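Local coordinates for protein endo-xylogalacturonan hydrolase A (Aspergillus tubingensis, PDB 4C2L) that hydrolyses xylogalacturonan, the xylose-substituted galacturonan backbone found in the hairy regions of pectin, as a secreted fungal glycoside hydrolase of family 28, at residues A[189-194]-A[199-204]; A[233-238]-A[256-261]; A[262-267]-A[287-292]; A[296-301]-A[323-328]. All coordinates share one frame; numbering follows the deposited sequence. Where two conformers were deposited one is given.

Interaction 1 of 4, residues A[189-194]-A[199-204]; sequences DGFDIG and VTITEV
F191 faces I201 and I193 faces V199 across two strands that run nearly antiparallel, at 160°, with their axes 10.1 Å apart at closest. No hydrogen bond joins the two segments. The separation is that of two sheets packed through their side chains.

I201 lies across one face of the F191 ring. Its CG2 methyl makes a CH-pi contact, 4.0 Å from the centroid of the F191 ring and 19° off the ring normal. The methyl sits toward the rim, near CE1 and CZ. The other branch of I201 runs back along the phenylalanine, where CD1 comes to 3.7 Å from F191 CG. CG2 of I201 stands anti to the backbone N while CG1 lies beside it (chi1 -64°), and in this way the two branches span the ring from base to far end.

This is the interior of a right-handed parallel beta-helix, the fold of family 28. Strands 191-196 and 199-207 belong to different walls of the solenoid, and a short turn joins them. E203 takes a left-handed backbone conformation and bends the chain at a corner. V204 beyond it points inward again, and its CG2 approaches F191 CE1 at 4.0 Å, obliquely to the ring.

Toward the turn, I193 and V199 meet tip to tip, I193 CD1 to V199 CG1 at 4.0 Å. I201 CD1 also touches I193 CG1, at 4.2 Å. F170 meets the F191 ring edge-to-face from strand 168-176. Beside this core, D189 carries its carboxylate close to that of D210, the proton donor by similarity.

Interaction 2 of 4, residues A[233-238]-A[256-261]; sequences HGISVG and ATMINS. With NAG (2-acetamido-2-deoxy-beta-D-glucopyranose), chain D; SO4 (sulfate ion), chain H.
M258 meets G234 and I235 through its terminal methyl, in van der Waals contacts. The methionine chain bends at both chi2 (-54°) and chi3 (-70°). This brings CE to 3.6 Å from G234 CA and 3.8 Å from I235 N. The side chains of I235 and M258 cross at about a right angle, with I235 CG1 4.1 Å from M258 CE. G234 has a positive phi at which a side chain would press on the preceding carbonyl.

The polar interactions lie to the sides. H233 ND1 donates to O4 of a sulfate ion at 3.2 Å, with an N-H...O angle of 151°. The sulfate comes to the ring edge, near the ring plane, and K268 also binds it. It probably comes from the crystallisation liquor. N260 OD1 accepts a hydrogen bond from N293.

One link is covalent. N260 ND2 is bonded to C1 of N-acetylglucosamine at 1.4 Å.

H233 is an active-site residue by similarity, and its CB points away from 256-261. The contact joins two walls of the parallel beta-helix beside the probable active site of this family 28 enzyme; G234 is about 8 Å from the side chain of D210, the proton donor by similarity.

Interaction 3 of 4, residues A[262-267]-A[287-292]; sequences TKAAGI and NDFTVD. With SO4 (sulfate ion), chain I.
A264 and A265 pack against the F289 ring. The carbonyl O of A264 lies at the ring edge, near the ring plane, 3.5 Å from F289 CE2. A265 CB reaches the same carbon, F289 CE2, at 3.8 Å and comes in obliquely. A264 CB touches two partners, 4.1 Å from F289 CD2 and 4.0 Å from V291 CG2. V291 touches with CG2, the methyl beside its backbone N (chi1 -178° puts CG1 anti).

The two segments come from successive coils of the parallel beta-helix, 262-267 with a corner at A264 and A265, and 287-292 with corners at D288 and D292. D288 has a left-handed backbone conformation. Beyond it the chain sends F289 inward, while N287 and D288 lie on the outer side.

Further out, F289 stacks on the F328 ring of the next coil. K263 sends its side chain the other way, where NZ makes hydrogen bonds to H233 O and S236 OG.

On the outer face, N287 ND2 donates to O4 of a sulfate ion at 2.8 Å, and the N-H...O angle is 166°. This sulfate is probably from the crystallisation liquor. The N287 amide is also held by T254 through ND2 and by S326 through OD1.

Interaction 4 of 4, residues A[296-301]-A[323-328]; sequences YAFQIQ and IVVSSF
V325 presses one methyl onto the face of the F298 ring, the tight part of this contact. V325 CG2 stands 3.8 Å from the centroid of the F298 ring, 18° off the normal. It is shifted toward the rim, and its shortest approach is 3.6 Å to F298 CE1. CG of F298 is anti to its backbone N (chi1 -159°), which swings the ring across to the valine.

V325 serves two rings. Its other methyl, CG1, lies over a face of F328, within its own strand. The F328 ring in turn receives the carbonyl O of A297 at its edge, near its plane, with A297 O 3.5 Å from F328 CE2. S327 has a left-handed backbone conformation, and F328 after it points inward, toward 296-301.

The packing is looser around this centre. F298 CD1 and F328 CZ come only to 4.4 Å, obliquely for both rings. A297 CB and F328 CD2 are 4.3 Å apart. The outer sides of both strands are partly exposed. Q299 and Q301 lie there on one strand, V324 and S326 on the other. No hydrogen bond crosses between the segments.

The contact lies within the beta-helix, away from the annotated sites of catalysis and glycosylation. F286 of strand 279-294 meets the F298 ring edge-to-face. I353 of strand 350-358 touches both F298 and V325, while I323 packs on I267 of strand 266-269.

All four interactions are buried, and all bring residues of different walls of one beta-helix together without a hydrogen bond across. Interaction 1 lies nearest the centre of the chain and interaction 4 farthest out. Interactions 2, 3 and 4 follow on neighbouring coils. Probable backbone hydrogen bonds join 2 and 3 along both walls, A256 O to T290 N and V237 N to G266 O. Between 3 and 4 one wall has I267 O to Q301 N, and on the other N287 and S326 pair by side chain. Interaction 1 touches none of the others. Methyl-over-ring contacts mark 1 and 4, a carbonyl at a ring edge marks 3 and 4, and in 2 a methionine methyl makes the contact. Polar groups bind sulfate beside 2 and 3.

Interaction 1 of 4, residues A[189-194]-A[199-204]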
loop_
_atom_site.group_PDB
_atom_site.type_symbol
_atom_site.label_atom_id
_atom_site.label_comp_id
_atom_site.label_asym_id
_atom_site.label_seq_id
_atom_site.Cartn_x
_atom_site.Cartn_y
_atom_site.Cartn_z
ATOM N N ASP A 189 4.624 -2.968 1.503
ATOM C CA ASP A 189 3.595 -2.116 0.871
ATOM C C ASP A 189 3.188 -0.991 1.822
ATOM O O ASP A 189 2.976 -1.231 3.016
ATOM C CB ASP A 189 2.309 -2.907 0.598
ATOM C CG ASP A 189 2.500 -4.103 -0.305
ATOM O OD1 ASP A 189 3.636 -4.576 -0.498
ATOM O OD2 ASP A 189 1.462 -4.604 -0.811
ATOM N N GLY A 190 3.048 0.235 1.318
ATOM C CA GLY A 190 2.594 1.321 2.177
ATOM C C GLY A 190 1.155 1.129 2.646
ATOM O O GLY A 190 0.845 1.252 3.837
ATOM N N PHE A 191 0.258 0.886 1.697
ATOM C CA PHE A 191 -1.169 0.770 2.006
ATOM C C PHE A 191 -1.733 -0.288 1.102
ATOM O O PHE A 191 -1.650 -0.160 -0.118
ATOM C CB PHE A 191 -1.910 2.094 1.715
ATOM C CG PHE A 191 -1.347 3.262 2.445
ATOM C CD1 PHE A 191 -0.258 3.959 1.930
ATOM C CD2 PHE A 191 -1.878 3.646 3.670
ATOM C CE1 PHE A 191 0.279 5.036 2.615
ATOM C CE2 PHE A 191 -1.342 4.732 4.359
ATOM C CZ PHE A 191 -0.259 5.418 3.829
ATOM N N ASP A 192 -2.310 -1.333 1.698
ATOM C CA ASP A 192 -3.024 -2.339 0.933
ATOM C C ASP A 192 -4.484 -2.095 1.255
ATOM O O ASP A 192 -4.926 -2.399 2.374
ATOM C CB ASP A 192 -2.637 -3.747 1.392
ATOM C CG ASP A 192 -1.348 -4.255 0.755
ATOM O OD1 ASP A 192 -0.729 -3.560 -0.068
ATOM O OD2 ASP A 192 -0.974 -5.383 1.092
ATOM N N ILE A 193 -5.221 -1.515 0.308
ATOM C CA ILE A 193 -6.609 -1.126 0.568
ATOM C C ILE A 193 -7.525 -2.131 -0.100
ATOM O O ILE A 193 -7.609 -2.173 -1.323
ATOM C CB ILE A 193 -6.897 0.321 0.077
ATOM C CG1 ILE A 193 -5.864 1.308 0.672
ATOM C CG2 ILE A 193 -8.341 0.724 0.408
ATOM C CD1 ILE A 193 -5.834 1.372 2.196
ATOM N N GLY A 194 -8.163 -2.972 0.716
ATOM C CA GLY A 194 -9.078 -3.988 0.225
ATOM C C GLY A 194 -10.518 -3.586 0.481
ATOM O O GLY A 194 -10.896 -2.422 0.281
ATOM N N VAL A 199 -12.008 5.465 1.931
ATOM C CA VAL A 199 -10.663 5.526 2.484
ATOM C C VAL A 199 -9.952 6.705 1.826
ATOM O O VAL A 199 -10.010 6.873 0.601
ATOM C CB VAL A 199 -9.887 4.213 2.225
ATOM C CG1 VAL A 199 -8.430 4.342 2.652
ATOM C CG2 VAL A 199 -10.547 3.049 2.968
ATOM N N THR A 200 -9.293 7.520 2.642
ATOM C CA THR A 200 -8.498 8.636 2.136
ATOM C C THR A 200 -7.068 8.528 2.654
ATOM O O THR A 200 -6.841 8.248 3.840
ATOM C CB THR A 200 -9.103 9.993 2.544
ATOM O OG1 THR A 200 -10.412 10.121 1.972
ATOM C CG2 THR A 200 -8.231 11.160 2.038
ATOM N N ILE A 201 -6.119 8.747 1.756
ATOM C CA ILE A 201 -4.704 8.741 2.098
ATOM C C ILE A 201 -4.180 10.073 1.597
ATOM O O ILE A 201 -4.268 10.353 0.404
ATOM C CB ILE A 201 -3.955 7.593 1.384
ATOM C CG1 ILE A 201 -4.486 6.244 1.859
ATOM C CG2 ILE A 201 -2.446 7.686 1.646
ATOM C CD1 ILE A 201 -4.140 5.094 0.938
ATOM N N THR A 202 -3.651 10.896 2.499
ATOM C CA THR A 202 -3.249 12.237 2.072
ATOM C C THR A 202 -2.041 12.742 2.823
ATOM O O THR A 202 -1.925 12.537 4.045
ATOM C CB THR A 202 -4.433 13.236 2.161
ATOM O OG1 THR A 202 -4.016 14.510 1.648
ATOM C CG2 THR A 202 -4.921 13.400 3.612
ATOM N N GLU A 203 -1.152 13.396 2.082
ATOM C CA GLU A 203 0.075 13.997 2.628
ATOM C C GLU A 203 0.916 12.939 3.335
ATOM O O GLU A 203 1.185 13.004 4.540
ATOM C CB GLU A 203 -0.247 15.189 3.531
ATOM C CG GLU A 203 -0.970 16.302 2.774
ATOM C CD GLU A 203 -0.097 17.051 1.772
ATOM O OE1 GLU A 203 1.148 17.030 1.893
ATOM O OE2 GLU A 203 -0.673 17.700 0.851
ATOM N N VAL A 204 1.288 11.926 2.572
ATOM C CA VAL A 204 2.112 10.845 3.115
ATOM C C VAL A 204 3.397 10.700 2.308
ATOM O O VAL A 204 3.430 11.009 1.105
ATOM C CB VAL A 204 1.346 9.488 3.203
ATOM C CG1 VAL A 204 0.056 9.645 3.987
ATOM C CG2 VAL A 204 1.068 8.914 1.832
#

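Interaction 2 of 4, residues A[233-238]-A[256-261]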
loop_
_atom_site.group_PDB
_atom_site.type_symbol
_atom_site.label_atom_id
_atom_site.label_comp_id
_atom_site.label_asym_id
_atom_site.label_seq_id
_atom_site.Cartn_x
_atom_site.Cartn_y
_atom_site.Cartn_z
ATOM N N HIS A 233 6.888 -0.026 -5.839
ATOM C CA HIS A 233 6.413 -0.667 -7.061
ATOM C C HIS A 233 5.222 0.078 -7.624
ATOM O O HIS A 233 4.503 -0.439 -8.477
ATOM C CB HIS A 233 6.069 -2.116 -6.777
ATOM C CG HIS A 233 7.265 -2.977 -6.449
ATOM N ND1 HIS A 233 7.159 -4.310 -6.244
ATOM C CD2 HIS A 233 8.618 -2.659 -6.308
ATOM C CE1 HIS A 233 8.379 -4.820 -5.982
ATOM N NE2 HIS A 233 9.273 -3.809 -6.029
ATOM N N GLY A 234 5.002 1.294 -7.129
ATOM C CA GLY A 234 4.009 2.223 -7.685
ATOM C C GLY A 234 2.650 2.285 -7.004
ATOM O O GLY A 234 2.415 1.606 -6.005
ATOM N N ILE A 235 1.776 3.132 -7.545
ATOM C CA ILE A 235 0.374 3.204 -7.138
ATOM C C ILE A 235 -0.278 2.184 -8.052
ATOM O O ILE A 235 -0.368 2.397 -9.262
ATOM C CB ILE A 235 -0.206 4.615 -7.402
ATOM C CG1 ILE A 235 0.563 5.700 -6.643
ATOM C CG2 ILE A 235 -1.696 4.690 -7.069
ATOM C CD1 ILE A 235 0.489 5.622 -5.140
ATOM N N SER A 236 -0.702 1.064 -7.466
ATOM C CA SER A 236 -0.930 -0.148 -8.223
ATOM C C SER A 236 -2.322 -0.721 -7.975
ATOM O O SER A 236 -2.704 -0.933 -6.832
ATOM C CB SER A 236 0.139 -1.167 -7.780
ATOM O OG SER A 236 0.155 -2.318 -8.601
ATOM N N VAL A 237 -3.096 -0.941 -9.037
ATOM C CA VAL A 237 -4.351 -1.681 -8.890
ATOM C C VAL A 237 -4.008 -3.162 -8.996
ATOM O O VAL A 237 -3.463 -3.627 -10.006
ATOM C CB VAL A 237 -5.408 -1.311 -9.956
ATOM C CG1 VAL A 237 -6.613 -2.252 -9.878
ATOM C CG2 VAL A 237 -5.862 0.141 -9.789
ATOM N N GLY A 238 -4.347 -3.912 -7.960
ATOM C CA GLY A 238 -4.161 -5.360 -7.983
ATOM C C GLY A 238 -3.060 -5.895 -7.067
ATOM O O GLY A 238 -2.600 -5.189 -6.151
ATOM N N ALA A 256 1.005 12.550 -7.077
ATOM C CA ALA A 256 1.951 11.511 -6.675
ATOM C C ALA A 256 3.336 11.789 -7.224
ATOM O O ALA A 256 3.523 11.934 -8.436
ATOM C CB ALA A 256 1.485 10.142 -7.146
ATOM N N THR A 257 4.308 11.851 -6.333
ATOM C CA THR A 257 5.702 11.946 -6.756
ATOM C C THR A 257 6.332 10.580 -6.561
ATOM O O THR A 257 6.504 10.118 -5.423
ATOM C CB THR A 257 6.443 13.010 -5.940
ATOM O OG1 THR A 257 5.771 14.262 -6.108
ATOM C CG2 THR A 257 7.929 13.137 -6.408
ATOM N N MET A 258 6.656 9.937 -7.684
ATOM C CA MET A 258 7.128 8.569 -7.719
ATOM C C MET A 258 8.601 8.573 -8.118
ATOM O O MET A 258 8.955 8.905 -9.261
ATOM C CB MET A 258 6.293 7.752 -8.721
ATOM C CG MET A 258 4.784 7.813 -8.467
ATOM S SD MET A 258 4.293 7.358 -6.789
ATOM C CE MET A 258 4.630 5.616 -6.840
ATOM N N ILE A 259 9.449 8.223 -7.161
ATOM C CA ILE A 259 10.893 8.325 -7.308
ATOM C C ILE A 259 11.500 6.925 -7.267
ATOM O O ILE A 259 11.212 6.152 -6.346
ATOM C CB ILE A 259 11.484 9.159 -6.140
ATOM C CG1 ILE A 259 10.844 10.554 -6.095
ATOM C CG2 ILE A 259 13.000 9.224 -6.256
ATOM C CD1 ILE A 259 10.990 11.279 -4.766
ATOM N N ASN A 260 12.323 6.582 -8.260
ATOM C CA ASN A 260 13.027 5.301 -8.257
ATOM C C ASN A 260 12.102 4.113 -8.045
ATOM O O ASN A 260 12.456 3.162 -7.347
ATOM C CB ASN A 260 14.085 5.279 -7.141
ATOM C CG ASN A 260 15.242 6.203 -7.417
ATOM O OD1 ASN A 260 15.340 6.792 -8.491
ATOM N ND2 ASN A 260 16.128 6.345 -6.434
ATOM N N SER A 261 10.912 4.169 -8.632
ATOM C CA SER A 261 9.939 3.103 -8.472
ATOM C C SER A 261 9.960 2.189 -9.713
ATOM O O SER A 261 10.444 2.591 -10.781
ATOM C CB SER A 261 8.555 3.705 -8.186
ATOM O OG SER A 261 8.557 4.396 -6.925
HETATM C C1 NAG D . 17.278 7.182 -6.650
HETATM C C2 NAG D . 17.934 7.573 -5.334
HETATM C C3 NAG D . 19.290 8.248 -5.554
HETATM C C4 NAG D . 20.169 7.411 -6.474
HETATM C C5 NAG D . 19.387 7.152 -7.764
HETATM C C6 NAG D . 20.193 6.346 -8.776
HETATM C C7 NAG D . 16.628 8.411 -3.451
HETATM C C8 NAG D . 15.786 9.564 -2.997
HETATM N N2 NAG D . 17.090 8.544 -4.683
HETATM O O3 NAG D . 19.902 8.438 -4.296
HETATM O O4 NAG D . 21.380 8.092 -6.756
HETATM O O5 NAG D . 18.187 6.446 -7.445
HETATM O O6 NAG D . 20.516 5.101 -8.205
HETATM O O7 NAG D . 16.865 7.437 -2.728
HETATM S S SO4 H . 5.314 -6.598 -8.604
HETATM O O1 SO4 H . 6.568 -7.326 -8.898
HETATM O O2 SO4 H . 4.189 -7.269 -9.286
HETATM O O3 SO4 H . 5.454 -5.223 -9.129
HETATM O O4 SO4 H . 5.059 -6.532 -7.142
#

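Interaction 3 of 4, residues A[262-267]-A[287-292]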
loop_
_atom_site.group_PDB
_atom_site.type_symbol
_atom_site.label_atom_id
_atom_site.label_comp_id
_atom_site.label_asym_id
_atom_site.label_seq_id
_atom_site.Cartn_x
_atom_site.Cartn_y
_atom_site.Cartn_z
ATOM N N THR A 262 9.481 0.960 -9.580
ATOM C CA THR A 262 9.496 0.070 -10.751
ATOM C C THR A 262 8.473 0.533 -11.788
ATOM O O THR A 262 8.687 0.390 -12.986
ATOM C CB THR A 262 9.241 -1.407 -10.387
ATOM O OG1 THR A 262 8.012 -1.507 -9.666
ATOM C CG2 THR A 262 10.397 -1.987 -9.548
ATOM N N LYS A 263 7.350 1.054 -11.313
ATOM C CA LYS A 263 6.374 1.762 -12.155
ATOM C C LYS A 263 5.813 2.873 -11.298
ATOM O O LYS A 263 5.738 2.741 -10.074
ATOM C CB LYS A 263 5.260 0.832 -12.671
ATOM C CG LYS A 263 4.328 0.289 -11.586
ATOM C CD LYS A 263 3.257 -0.635 -12.154
ATOM C CE LYS A 263 2.263 -1.091 -11.083
ATOM N NZ LYS A 263 2.874 -2.052 -10.130
ATOM N N ALA A 264 5.451 3.992 -11.910
ATOM C CA ALA A 264 4.809 5.052 -11.165
ATOM C C ALA A 264 3.380 4.628 -10.830
ATOM O O ALA A 264 2.874 4.873 -9.742
ATOM C CB ALA A 264 4.810 6.343 -11.964
ATOM N N ALA A 265 2.743 3.957 -11.777
ATOM C CA ALA A 265 1.344 3.575 -11.600
ATOM C C ALA A 265 1.031 2.424 -12.513
ATOM O O ALA A 265 1.698 2.233 -13.534
ATOM C CB ALA A 265 0.431 4.748 -11.903
ATOM N N GLY A 266 0.032 1.624 -12.149
ATOM C CA GLY A 266 -0.352 0.551 -13.049
ATOM C C GLY A 266 -1.513 -0.287 -12.575
ATOM O O GLY A 266 -2.086 -0.043 -11.502
ATOM N N ILE A 267 -1.855 -1.254 -13.424
ATOM C CA ILE A 267 -2.927 -2.215 -13.182
ATOM C C ILE A 267 -2.368 -3.609 -13.442
ATOM O O ILE A 267 -1.689 -3.816 -14.452
ATOM C CB ILE A 267 -4.134 -1.949 -14.121
ATOM C CG1 ILE A 267 -4.695 -0.541 -13.855
ATOM C CG2 ILE A 267 -5.225 -3.007 -13.888
ATOM C CD1 ILE A 267 -5.716 -0.062 -14.871
ATOM N N ASN A 287 -3.891 11.035 -11.609
ATOM C CA ASN A 287 -3.721 12.430 -12.044
ATOM C C ASN A 287 -2.498 13.107 -11.429
ATOM O O ASN A 287 -2.171 12.864 -10.267
ATOM C CB ASN A 287 -4.971 13.229 -11.679
ATOM C CG ASN A 287 -4.894 14.672 -12.141
ATOM O OD1 ASN A 287 -4.823 14.953 -13.345
ATOM N ND2 ASN A 287 -4.908 15.602 -11.184
ATOM N N ASP A 288 -1.827 13.966 -12.197
ATOM C CA ASP A 288 -0.757 14.804 -11.631
ATOM C C ASP A 288 0.346 13.957 -10.987
ATOM O O ASP A 288 0.621 14.075 -9.779
ATOM C CB ASP A 288 -1.335 15.778 -10.594
ATOM C CG ASP A 288 -1.947 17.024 -11.213
ATOM O OD1 ASP A 288 -1.959 17.163 -12.462
ATOM O OD2 ASP A 288 -2.430 17.880 -10.437
ATOM N N PHE A 289 0.950 13.091 -11.785
ATOM C CA PHE A 289 2.082 12.291 -11.344
ATOM C C PHE A 289 3.380 12.890 -11.833
ATOM O O PHE A 289 3.493 13.310 -12.997
ATOM C CB PHE A 289 2.018 10.863 -11.875
ATOM C CG PHE A 289 1.176 9.927 -11.045
ATOM C CD1 PHE A 289 -0.164 10.207 -10.777
ATOM C CD2 PHE A 289 1.717 8.732 -10.578
ATOM C CE1 PHE A 289 -0.945 9.330 -10.027
ATOM C CE2 PHE A 289 0.942 7.844 -9.823
ATOM C CZ PHE A 289 -0.386 8.139 -9.556
ATOM N N THR A 290 4.353 12.909 -10.935
ATOM C CA THR A 290 5.724 13.237 -11.291
ATOM C C THR A 290 6.530 11.957 -11.258
ATOM O O THR A 290 6.571 11.254 -10.240
ATOM C CB THR A 290 6.286 14.299 -10.329
ATOM O OG1 THR A 290 5.483 15.482 -10.458
ATOM C CG2 THR A 290 7.732 14.629 -10.664
ATOM N N VAL A 291 7.132 11.630 -12.392
ATOM C CA VAL A 291 7.950 10.447 -12.535
ATOM C C VAL A 291 9.414 10.905 -12.431
ATOM O O VAL A 291 9.873 11.765 -13.199
ATOM C CB VAL A 291 7.672 9.739 -13.887
ATOM C CG1 VAL A 291 8.491 8.464 -14.024
ATOM C CG2 VAL A 291 6.173 9.447 -14.025
ATOM N N ASP A 292 10.127 10.351 -11.458
ATOM C CA ASP A 292 11.536 10.677 -11.255
ATOM C C ASP A 292 12.337 9.393 -11.223
ATOM O O ASP A 292 12.451 8.742 -10.183
ATOM C CB ASP A 292 11.698 11.484 -9.961
ATOM C CG ASP A 292 13.156 11.782 -9.617
ATOM O OD1 ASP A 292 14.068 11.405 -10.389
ATOM O OD2 ASP A 292 13.376 12.373 -8.535
HETATM S S SO4 I . -4.826 19.792 -12.041
HETATM O O1 SO4 I . -3.383 20.118 -12.002
HETATM O O2 SO4 I . -5.307 19.868 -13.440
HETATM O O3 SO4 I . -5.579 20.758 -11.209
HETATM O O4 SO4 I . -5.039 18.426 -11.513
#

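Interaction 4 of 4, residues A[296-301]-A[323-328]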
loop_
_atom_site.group_PDB
_atom_site.type_symbol
_atom_site.label_atom_id
_atom_site.label_comp_id
_atom_site.label_asym_id
_atom_site.label_seq_id
_atom_site.Cartn_x
_atom_site.Cartn_y
_atom_site.Cartn_z
ATOM N N TYR A 296 8.925 2.478 -15.460
ATOM C CA TYR A 296 7.828 2.827 -16.355
ATOM C C TYR A 296 7.010 3.913 -15.694
ATOM O O TYR A 296 6.864 3.938 -14.465
ATOM C CB TYR A 296 6.894 1.631 -16.579
ATOM C CG TYR A 296 7.396 0.505 -17.449
ATOM C CD1 TYR A 296 7.945 0.747 -18.712
ATOM C CD2 TYR A 296 7.239 -0.818 -17.039
ATOM C CE1 TYR A 296 8.371 -0.304 -19.513
ATOM C CE2 TYR A 296 7.655 -1.873 -17.836
ATOM C CZ TYR A 296 8.214 -1.604 -19.072
ATOM O OH TYR A 296 8.629 -2.660 -19.855
ATOM N N ALA A 297 6.432 4.791 -16.505
ATOM C CA ALA A 297 5.490 5.766 -16.017
ATOM C C ALA A 297 4.153 5.080 -15.740
ATOM O O ALA A 297 3.477 5.389 -14.762
ATOM C CB ALA A 297 5.305 6.876 -17.039
ATOM N N PHE A 298 3.756 4.183 -16.635
ATOM C CA PHE A 298 2.500 3.446 -16.458
ATOM C C PHE A 298 2.613 2.055 -17.029
ATOM O O PHE A 298 3.301 1.834 -18.040
ATOM C CB PHE A 298 1.321 4.193 -17.094
ATOM C CG PHE A 298 -0.012 3.773 -16.546
ATOM C CD1 PHE A 298 -0.493 4.333 -15.366
ATOM C CD2 PHE A 298 -0.773 2.796 -17.179
ATOM C CE1 PHE A 298 -1.717 3.934 -14.833
ATOM C CE2 PHE A 298 -2.005 2.402 -16.658
ATOM C CZ PHE A 298 -2.469 2.964 -15.475
ATOM N N GLN A 299 1.934 1.099 -16.401
ATOM C CA GLN A 299 2.026 -0.262 -16.873
ATOM C C GLN A 299 0.702 -0.967 -16.683
ATOM O O GLN A 299 0.048 -0.794 -15.657
ATOM C CB GLN A 299 3.148 -1.009 -16.140
ATOM C CG GLN A 299 3.346 -2.435 -16.614
ATOM C CD GLN A 299 4.524 -3.126 -15.965
ATOM O OE1 GLN A 299 5.087 -2.638 -14.976
ATOM N NE2 GLN A 299 4.895 -4.288 -16.501
ATOM N N ILE A 300 0.298 -1.730 -17.696
ATOM C CA ILE A 300 -0.807 -2.647 -17.539
ATOM C C ILE A 300 -0.272 -4.047 -17.754
ATOM O O ILE A 300 0.337 -4.347 -18.804
ATOM C CB ILE A 300 -1.955 -2.363 -18.525
ATOM C CG1 ILE A 300 -2.562 -0.972 -18.256
ATOM C CG2 ILE A 300 -3.024 -3.447 -18.393
ATOM C CD1 ILE A 300 -3.570 -0.544 -19.310
ATOM N N GLN A 301 -0.508 -4.897 -16.759
ATOM C CA GLN A 301 -0.152 -6.299 -16.828
ATOM C C GLN A 301 -1.423 -7.109 -16.861
ATOM O O GLN A 301 -2.286 -6.946 -15.996
ATOM C CB GLN A 301 0.693 -6.703 -15.611
ATOM C CG GLN A 301 2.097 -6.115 -15.625
ATOM C CD GLN A 301 2.776 -6.263 -14.275
ATOM O OE1 GLN A 301 3.356 -7.309 -13.976
ATOM N NE2 GLN A 301 2.687 -5.234 -13.453
ATOM N N ILE A 323 -10.746 4.313 -17.125
ATOM C CA ILE A 323 -9.415 4.466 -16.532
ATOM C C ILE A 323 -8.841 5.737 -17.144
ATOM O O ILE A 323 -8.819 5.892 -18.365
ATOM C CB ILE A 323 -8.472 3.282 -16.828
ATOM C CG1 ILE A 323 -9.167 1.926 -16.574
ATOM C CG2 ILE A 323 -7.152 3.444 -16.051
ATOM C CD1 ILE A 323 -9.654 1.687 -15.156
ATOM N N VAL A 324 -8.425 6.661 -16.290
ATOM C CA VAL A 324 -7.906 7.945 -16.775
ATOM C C VAL A 324 -6.493 8.139 -16.243
ATOM O O VAL A 324 -6.246 7.992 -15.039
ATOM C CB VAL A 324 -8.815 9.108 -16.341
ATOM C CG1 VAL A 324 -8.174 10.454 -16.712
ATOM C CG2 VAL A 324 -10.199 8.953 -16.974
ATOM N N VAL A 325 -5.576 8.460 -17.150
ATOM C CA VAL A 325 -4.188 8.743 -16.795
ATOM C C VAL A 325 -3.981 10.159 -17.317
ATOM O O VAL A 325 -4.001 10.381 -18.537
ATOM C CB VAL A 325 -3.232 7.734 -17.467
ATOM C CG1 VAL A 325 -1.761 8.116 -17.298
ATOM C CG2 VAL A 325 -3.472 6.325 -16.949
ATOM N N SER A 326 -3.815 11.112 -16.407
ATOM C CA SER A 326 -3.741 12.523 -16.805
ATOM C C SER A 326 -2.612 13.273 -16.114
ATOM O O SER A 326 -2.366 13.076 -14.925
ATOM C CB SER A 326 -5.076 13.227 -16.551
ATOM O OG SER A 326 -5.531 13.059 -15.204
ATOM N N SER A 327 -1.929 14.127 -16.878
ATOM C CA SER A 327 -0.889 15.007 -16.356
ATOM C C SER A 327 0.230 14.229 -15.694
ATOM O O SER A 327 0.432 14.338 -14.479
ATOM C CB SER A 327 -1.480 16.028 -15.375
ATOM O OG SER A 327 -2.370 16.912 -16.024
ATOM N N PHE A 328 0.924 13.410 -16.477
ATOM C CA PHE A 328 2.130 12.746 -16.018
ATOM C C PHE A 328 3.323 13.497 -16.597
ATOM O O PHE A 328 3.361 13.795 -17.800
ATOM C CB PHE A 328 2.185 11.296 -16.493
ATOM C CG PHE A 328 1.467 10.316 -15.595
ATOM C CD1 PHE A 328 0.172 10.567 -15.139
ATOM C CD2 PHE A 328 2.085 9.115 -15.239
ATOM C CE1 PHE A 328 -0.488 9.646 -14.328
ATOM C CE2 PHE A 328 1.428 8.187 -14.434
ATOM C CZ PHE A 328 0.144 8.454 -13.974
#